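Local structure of heroin esterase (Rhodococcus sp., 1LZL) at residues P9-A14 with A296-S301; K66-T71 with V113-Y118; V204-W209 with L259-D264. The protein probably hydrolyses the acetyl ester groups of heroin, as an esterase of the alpha/beta hydrolase fold. All coordinates share one frame; numbering follows the deposited sequence.

How the interactions relate
The three contacts are spread widely over a single alpha/beta hydrolase chain. Interaction 2 pairs strands 65-72 and 112-116 within the mixed sheet, whereas interactions 1 and 3 lie beyond the sheet, among helices and loops. Along the chain, interaction 1 encloses the other two: it joins helix 9-14 near the N-terminus to the start of helix 299-315, while interaction 2 closes before interaction 3 opens. Interactions 2 and 3 fall on opposite sides of the chain's centre, their own centres about 28 Å apart. Interaction 1 is nearer to interaction 3, with about 17 Å between centres. Framework and probable catalytic apparatus are thus built from separate regions, with a helix near the N-terminus meeting the start of the last helix outside both.

Interaction 1: P9-A14 with A296-S301; sequences PELAAA and ATAAVS. Unlike the reference sequence in segment 296-301: Ala299 (reference Gly), Ser301 (reference Arg).
Glu10 reaches from helix 9-14 to the first turn of helix 299-315 with its chain extended beyond CG (chi2 -161°). The carboxylate atom OE1 accepts from Ala299 N at 2.6 Å, a short and nearly straight bond (168° at the hydrogen) that approaches from above the carboxylate plane rather than within it. A water donates to the same OE1 and accepts from Val300 N, so one carboxylate oxygen serves two successive amides, one directly and one through water. Ala298 occupies the N-cap position; the negative charge beside these amides would probably be stabilised by the helix dipole. Beside this polar bridge, Leu11 sets CG anti to its carbonyl carbon (chi1 -72°) and divides its methyls: CD2 meets Ala298 CB at 3.8 Å, while CD1 meets Val300 CG1 at 3.9 Å. Val300 places that CG1 in the crowded position between its backbone N and carbonyl carbon, and the two side chains cross at about a right angle. Ala299 and Ser301 both differ from the reference sequence. Ser301 OG bonds to the carbonyls of Ser292 and Val295, and Leu11 also packs on both residues, seating helix 9-14 against the loop between strand 280-285 and helix 299-315.

Interaction 2: K66-T71 with V113-Y118; sequences KIRFVT and VANVEY
Strands 65-72 and 112-116 run antiparallel, their local axes 4.5 Å apart and 152° between directions. Arg68 with Asn115 and Val70 with Val113 form hydrogen-bonded pairs; Ile67 with Val116 and Phe69 with Ala114 are the non-hydrogen-bonded ones. Arg68 N donates to Asn115 O at 2.8 Å in the carbonyl plane, whereas the return bond from Asn115 N reaches Arg68 O from above its plane. A further bond, Glu117 N to Lys66 O, follows the Ile67 and Val116 pair.

In the Arg68 side chain, CB lies 3.9 Å from Asn115 O and 4.0 Å from Asn115 CB, and the two side chains then run side by side, pointing the same way. CG stands anti to the carbonyl carbon, CD passes 4.2 Å from Asn115 ND2, and the bend at chi3 (68°) turns the guanidinium so that its plane lies 84° from that of the amide. At the tip, NH2 forms a salt bridge with Asp99, while Asn115 ND2 donates to Ala95 O. On the face carrying Ile67 and Phe69, Ile67 CG2 packs 3.7 Å from Ala114 CB, and the Phe69 ring presents its edge to Ala114 CA.

Main-chain bonds therefore hold the strands together; apolar groups occupy the face of Ile67 and Phe69, while the other combines the Val70 and Val113 contact with the polar tips of Arg68 and Asn115, which tie the pair to helix 99-109 and the loop at Ala95.

Interaction 3: V204-W209 with L259-D264; sequences VDTPLW and LDPLRD
The irregular loop 204-209 lies against a type I turn from Asp260 to Arg263 leading into helix 263-275, with Thr206 nearest Leu259 and Trp209 nearest Asp260 by CA positions. A water donates to both Pro207 O and Leu259 O, bridging the two backbones. Thr206 holds OG1 in the crowded position between its backbone N and carbonyl carbon (chi1 36°), from which it donates to Trp209 O at 2.8 Å, in plane and on a lone pair. This bond closes the loop on itself, while Thr206 CB and CG2 press on Leu259 O, CB at 3.3 Å, and OG1 lies 3.7 Å from Pro261 CD. An alanine here would remove OG1 and CG2, and would probably loosen the turn of the loop and thin the packing of residue 206 on Leu259 and Pro261.

The Pro261 ring packs against Thr206 and Trp209: CD lies 3.4 Å from Trp209 O, and CG lies 3.8 Å from Trp209 CD1, the side chains of Pro261 and Trp209 crossing at about a right angle. Leu262 meets the same indole carbon through CG at 3.9 Å and places CD2 4.1 Å from Trp209 NE1. Asp260 OD1 accepts from Leu262 N at 2.9 Å from well above the carboxylate plane, a capping bond that helps fix the side chain's orientation. The other oxygen, OD2, accepts from His290 ND1, and the Trp209 ring meets the His290 ring with their planes about 30° apart. With Ser160 on what is probably the nucleophile elbow, this geometry is consistent with the Ser-His-Asp catalytic triad of alpha/beta hydrolases, Asp260 being the probable acid carried just after strand 252-257.

Interaction 1: P9-A14 with A296-S301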
# COMPACT_ATOMS: atom_id res chain seq x y z
N PRO A 9 17.71 17.74 4.59
CA PRO A 9 17.37 19.16 4.40
C PRO A 9 16.37 19.48 3.30
O PRO A 9 15.57 20.42 3.38
CB PRO A 9 18.75 19.77 4.04
CG PRO A 9 19.66 18.93 4.88
CD PRO A 9 19.18 17.51 4.66
N GLU A 10 16.42 18.63 2.27
CA GLU A 10 15.55 18.75 1.11
C GLU A 10 14.09 18.52 1.51
O GLU A 10 13.13 19.09 0.98
CB GLU A 10 16.01 17.77 0.03
CG GLU A 10 17.06 18.29 -0.92
CD GLU A 10 17.16 17.49 -2.21
OE1 GLU A 10 17.29 16.25 -2.16
OE2 GLU A 10 17.09 18.10 -3.30
N LEU A 11 13.90 17.67 2.49
CA LEU A 11 12.54 17.34 2.95
C LEU A 11 12.09 18.37 3.96
O LEU A 11 10.96 18.86 3.88
CB LEU A 11 12.54 15.94 3.58
CG LEU A 11 12.71 14.83 2.54
CD1 LEU A 11 12.69 13.48 3.26
CD2 LEU A 11 11.66 14.96 1.48
N ALA A 12 12.99 18.65 4.89
CA ALA A 12 12.88 19.62 5.96
C ALA A 12 12.10 20.84 5.53
O ALA A 12 11.21 21.34 6.23
CB ALA A 12 14.25 20.09 6.44
N ALA A 13 12.47 21.32 4.36
CA ALA A 13 11.83 22.40 3.63
C ALA A 13 10.33 22.24 3.51
O ALA A 13 9.49 23.06 3.92
CB ALA A 13 12.51 22.45 2.26
N ALA A 14 9.90 21.13 2.93
CA ALA A 14 8.51 20.83 2.63
C ALA A 14 7.67 20.69 3.90
O ALA A 14 6.44 20.56 3.87
CB ALA A 14 8.49 19.55 1.79
N ALA A 296 8.55 14.80 -4.27
CA ALA A 296 9.08 13.89 -5.30
C ALA A 296 10.40 14.40 -5.86
O ALA A 296 11.18 13.68 -6.43
CB ALA A 296 8.06 13.66 -6.41
N THR A 297 10.60 15.69 -5.69
CA THR A 297 11.78 16.37 -6.16
C THR A 297 13.01 16.08 -5.32
O THR A 297 14.13 16.21 -5.81
CB THR A 297 11.44 17.89 -6.18
OG1 THR A 297 10.93 18.34 -4.92
CG2 THR A 297 10.30 18.02 -7.18
N ALA A 298 12.85 15.69 -4.06
CA ALA A 298 14.01 15.43 -3.20
C ALA A 298 14.85 14.28 -3.73
O ALA A 298 14.26 13.32 -4.25
CB ALA A 298 13.50 15.12 -1.80
N ALA A 299 16.19 14.39 -3.60
CA ALA A 299 17.00 13.28 -4.15
C ALA A 299 16.66 11.94 -3.48
O ALA A 299 16.67 10.95 -4.20
CB ALA A 299 18.48 13.60 -4.04
N VAL A 300 16.38 11.93 -2.17
CA VAL A 300 16.11 10.65 -1.47
C VAL A 300 14.79 10.06 -1.96
O VAL A 300 14.68 8.82 -2.04
CB VAL A 300 16.10 10.80 0.07
CG1 VAL A 300 14.93 11.68 0.57
CG2 VAL A 300 16.07 9.43 0.74
N SER A 301 13.81 10.92 -2.27
CA SER A 301 12.56 10.47 -2.89
C SER A 301 12.82 9.94 -4.30
O SER A 301 12.31 8.86 -4.67
CB SER A 301 11.55 11.63 -2.92
OG SER A 301 11.26 12.05 -1.59
O HOH W 1 17.26 14.16 -0.54

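Interaction 2: K66-T71 with V113-Y118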
# COMPACT_ATOMS: atom_id res chain seq x y z
N LYS A 66 -14.67 -1.57 -7.93
CA LYS A 66 -14.11 -1.01 -9.16
C LYS A 66 -12.57 -1.01 -9.12
O LYS A 66 -11.96 -0.91 -8.08
CB LYS A 66 -14.56 0.42 -9.41
CG LYS A 66 -16.09 0.53 -9.38
CD LYS A 66 -16.76 -0.30 -10.47
CE LYS A 66 -18.26 -0.02 -10.55
NZ LYS A 66 -18.96 -1.01 -11.43
N ILE A 67 -11.99 -1.14 -10.31
CA ILE A 67 -10.57 -1.17 -10.54
C ILE A 67 -10.22 -0.14 -11.61
O ILE A 67 -10.79 -0.15 -12.71
CB ILE A 67 -10.11 -2.57 -11.00
CG1 ILE A 67 -10.42 -3.61 -9.92
CG2 ILE A 67 -8.64 -2.56 -11.41
CD1 ILE A 67 -10.22 -5.03 -10.47
N ARG A 68 -9.29 0.74 -11.31
CA ARG A 68 -8.74 1.65 -12.32
C ARG A 68 -7.60 0.89 -12.99
O ARG A 68 -6.53 0.69 -12.41
CB ARG A 68 -8.24 2.95 -11.70
CG ARG A 68 -9.33 3.72 -10.98
CD ARG A 68 -8.88 4.98 -10.32
NE ARG A 68 -8.45 6.11 -11.14
CZ ARG A 68 -9.26 6.91 -11.80
NH1 ARG A 68 -10.58 6.70 -11.78
NH2 ARG A 68 -8.72 7.91 -12.47
N PHE A 69 -7.85 0.47 -14.22
CA PHE A 69 -6.97 -0.47 -14.93
C PHE A 69 -6.20 0.29 -15.99
O PHE A 69 -6.75 0.78 -17.01
CB PHE A 69 -7.83 -1.58 -15.52
CG PHE A 69 -7.05 -2.70 -16.17
CD1 PHE A 69 -6.12 -3.41 -15.43
CD2 PHE A 69 -7.24 -3.06 -17.51
CE1 PHE A 69 -5.39 -4.47 -15.96
CE2 PHE A 69 -6.51 -4.09 -18.08
CZ PHE A 69 -5.57 -4.78 -17.31
N VAL A 70 -4.92 0.45 -15.74
CA VAL A 70 -3.96 1.23 -16.49
C VAL A 70 -3.15 0.31 -17.38
O VAL A 70 -2.52 -0.66 -16.89
CB VAL A 70 -3.05 2.07 -15.59
CG1 VAL A 70 -2.18 3.03 -16.42
CG2 VAL A 70 -3.87 2.86 -14.56
N THR A 71 -3.18 0.57 -18.68
CA THR A 71 -2.39 -0.28 -19.58
C THR A 71 -1.47 0.55 -20.47
O THR A 71 -1.75 1.69 -20.85
CB THR A 71 -3.30 -1.17 -20.44
OG1 THR A 71 -4.28 -0.32 -21.07
CG2 THR A 71 -4.08 -2.15 -19.56
N VAL A 113 -1.63 -2.21 -14.66
CA VAL A 113 -1.78 -1.91 -13.25
C VAL A 113 -3.26 -1.91 -12.92
O VAL A 113 -4.06 -1.21 -13.55
CB VAL A 113 -1.14 -0.57 -12.88
CG1 VAL A 113 -1.35 -0.36 -11.38
CG2 VAL A 113 0.33 -0.50 -13.25
N ALA A 114 -3.63 -2.73 -11.95
CA ALA A 114 -5.03 -2.84 -11.50
C ALA A 114 -5.10 -2.11 -10.15
O ALA A 114 -4.71 -2.70 -9.13
CB ALA A 114 -5.43 -4.30 -11.39
N ASN A 115 -5.51 -0.86 -10.16
CA ASN A 115 -5.56 -0.01 -8.97
C ASN A 115 -6.92 -0.10 -8.30
O ASN A 115 -7.95 0.28 -8.86
CB ASN A 115 -5.25 1.38 -9.50
CG ASN A 115 -5.20 2.47 -8.46
OD1 ASN A 115 -5.21 2.15 -7.27
ND2 ASN A 115 -5.18 3.73 -8.89
N VAL A 116 -6.95 -0.68 -7.09
CA VAL A 116 -8.24 -1.15 -6.52
C VAL A 116 -8.98 -0.13 -5.67
O VAL A 116 -8.41 0.43 -4.71
CB VAL A 116 -7.99 -2.41 -5.66
CG1 VAL A 116 -9.30 -2.94 -5.11
CG2 VAL A 116 -7.25 -3.51 -6.40
N GLU A 117 -10.25 0.11 -5.99
CA GLU A 117 -11.11 0.98 -5.16
C GLU A 117 -11.76 0.16 -4.06
O GLU A 117 -12.87 -0.35 -4.18
CB GLU A 117 -12.16 1.65 -6.04
CG GLU A 117 -12.90 2.76 -5.29
CD GLU A 117 -12.12 4.04 -5.29
OE1 GLU A 117 -11.29 4.24 -4.40
OE2 GLU A 117 -12.33 4.87 -6.19
N TYR A 118 -11.03 -0.05 -2.95
CA TYR A 118 -11.62 -0.77 -1.83
C TYR A 118 -12.52 0.12 -1.00
O TYR A 118 -12.38 1.36 -0.99
CB TYR A 118 -10.53 -1.42 -0.99
CG TYR A 118 -9.52 -0.49 -0.35
CD1 TYR A 118 -9.77 0.04 0.91
CD2 TYR A 118 -8.35 -0.16 -1.01
CE1 TYR A 118 -8.81 0.90 1.46
CE2 TYR A 118 -7.38 0.69 -0.47
CZ TYR A 118 -7.64 1.21 0.77
OH TYR A 118 -6.71 2.04 1.38

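Interaction 3: V204-W209 with L259-D264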
# COMPACT_ATOMS: atom_id res chain seq x y z
N VAL A 204 5.24 10.21 18.51
CA VAL A 204 3.95 10.71 18.96
C VAL A 204 3.52 11.95 18.20
O VAL A 204 2.27 12.23 18.18
CB VAL A 204 4.00 11.00 20.47
CG1 VAL A 204 4.30 9.76 21.29
CG2 VAL A 204 5.02 12.11 20.79
N ASP A 205 4.40 12.68 17.52
CA ASP A 205 4.01 13.84 16.71
C ASP A 205 4.92 14.06 15.53
O ASP A 205 5.21 15.19 15.15
CB ASP A 205 3.91 15.09 17.60
CG ASP A 205 3.15 16.23 16.93
OD1 ASP A 205 2.14 15.98 16.19
OD2 ASP A 205 3.59 17.40 17.13
N THR A 206 5.35 12.95 14.92
CA THR A 206 6.12 12.99 13.67
C THR A 206 5.29 13.42 12.50
O THR A 206 4.03 13.47 12.58
CB THR A 206 6.70 11.57 13.43
OG1 THR A 206 5.74 10.56 13.86
CG2 THR A 206 7.97 11.40 14.24
N PRO A 207 5.83 13.83 11.38
CA PRO A 207 5.08 14.31 10.22
C PRO A 207 4.12 13.24 9.66
O PRO A 207 4.52 12.09 9.51
CB PRO A 207 6.20 14.64 9.24
CG PRO A 207 7.39 14.98 10.08
CD PRO A 207 7.31 13.94 11.18
N LEU A 208 2.90 13.69 9.38
CA LEU A 208 1.81 13.00 8.73
C LEU A 208 1.29 11.82 9.52
O LEU A 208 0.05 11.69 9.73
CB LEU A 208 2.25 12.59 7.32
CG LEU A 208 2.54 13.79 6.40
CD1 LEU A 208 2.77 13.27 5.00
CD2 LEU A 208 1.39 14.78 6.52
N TRP A 209 2.11 10.86 9.96
CA TRP A 209 1.66 9.71 10.74
C TRP A 209 2.40 9.75 12.07
O TRP A 209 3.55 10.17 12.10
CB TRP A 209 1.93 8.38 10.05
CG TRP A 209 0.96 7.27 10.41
CD1 TRP A 209 1.19 6.08 11.01
CD2 TRP A 209 -0.47 7.31 10.16
NE1 TRP A 209 0.03 5.35 11.16
CE2 TRP A 209 -0.98 6.10 10.64
CE3 TRP A 209 -1.27 8.30 9.57
CZ2 TRP A 209 -2.36 5.80 10.55
CZ3 TRP A 209 -2.65 7.99 9.49
CH2 TRP A 209 -3.16 6.79 9.97
N LEU A 259 11.61 8.44 10.24
CA LEU A 259 10.79 9.14 11.22
C LEU A 259 9.33 8.73 11.11
O LEU A 259 8.42 9.43 11.56
CB LEU A 259 10.93 10.67 11.06
CG LEU A 259 12.34 11.21 11.29
CD1 LEU A 259 12.34 12.72 11.18
CD2 LEU A 259 12.88 10.83 12.66
N ASP A 260 9.05 7.54 10.58
CA ASP A 260 7.72 6.96 10.50
C ASP A 260 7.42 6.06 11.66
O ASP A 260 8.19 5.09 11.98
CB ASP A 260 7.67 6.17 9.19
CG ASP A 260 6.32 5.60 8.82
OD1 ASP A 260 5.37 5.68 9.64
OD2 ASP A 260 6.22 5.13 7.68
N PRO A 261 6.33 6.19 12.40
CA PRO A 261 6.00 5.25 13.47
C PRO A 261 5.89 3.80 12.94
O PRO A 261 6.07 2.86 13.70
CB PRO A 261 4.59 5.66 13.93
CG PRO A 261 4.21 6.82 13.12
CD PRO A 261 5.32 7.27 12.23
N LEU A 262 5.57 3.59 11.68
CA LEU A 262 5.45 2.25 11.08
C LEU A 262 6.81 1.63 10.80
O LEU A 262 6.87 0.46 10.35
CB LEU A 262 4.68 2.39 9.77
CG LEU A 262 3.25 2.94 9.88
CD1 LEU A 262 2.63 3.10 8.51
CD2 LEU A 262 2.42 2.02 10.76
N ARG A 263 7.90 2.36 10.99
CA ARG A 263 9.21 1.85 10.55
C ARG A 263 9.55 0.51 11.14
O ARG A 263 9.94 -0.44 10.44
CB ARG A 263 10.26 2.91 10.97
CG ARG A 263 11.70 2.53 10.60
CD ARG A 263 12.63 3.45 11.45
NE ARG A 263 12.64 3.01 12.83
CZ ARG A 263 12.97 3.81 13.86
NH1 ARG A 263 13.28 5.09 13.65
NH2 ARG A 263 12.95 3.29 15.08
N ASP A 264 9.43 0.37 12.47
CA ASP A 264 9.94 -0.86 13.07
C ASP A 264 9.07 -2.03 12.66
O ASP A 264 9.66 -3.11 12.43
CB ASP A 264 9.95 -0.76 14.61
CG ASP A 264 10.97 0.22 15.15
OD1 ASP A 264 11.74 0.83 14.38
OD2 ASP A 264 10.96 0.40 16.39
O HOH W 2 6.47 10.17 9.84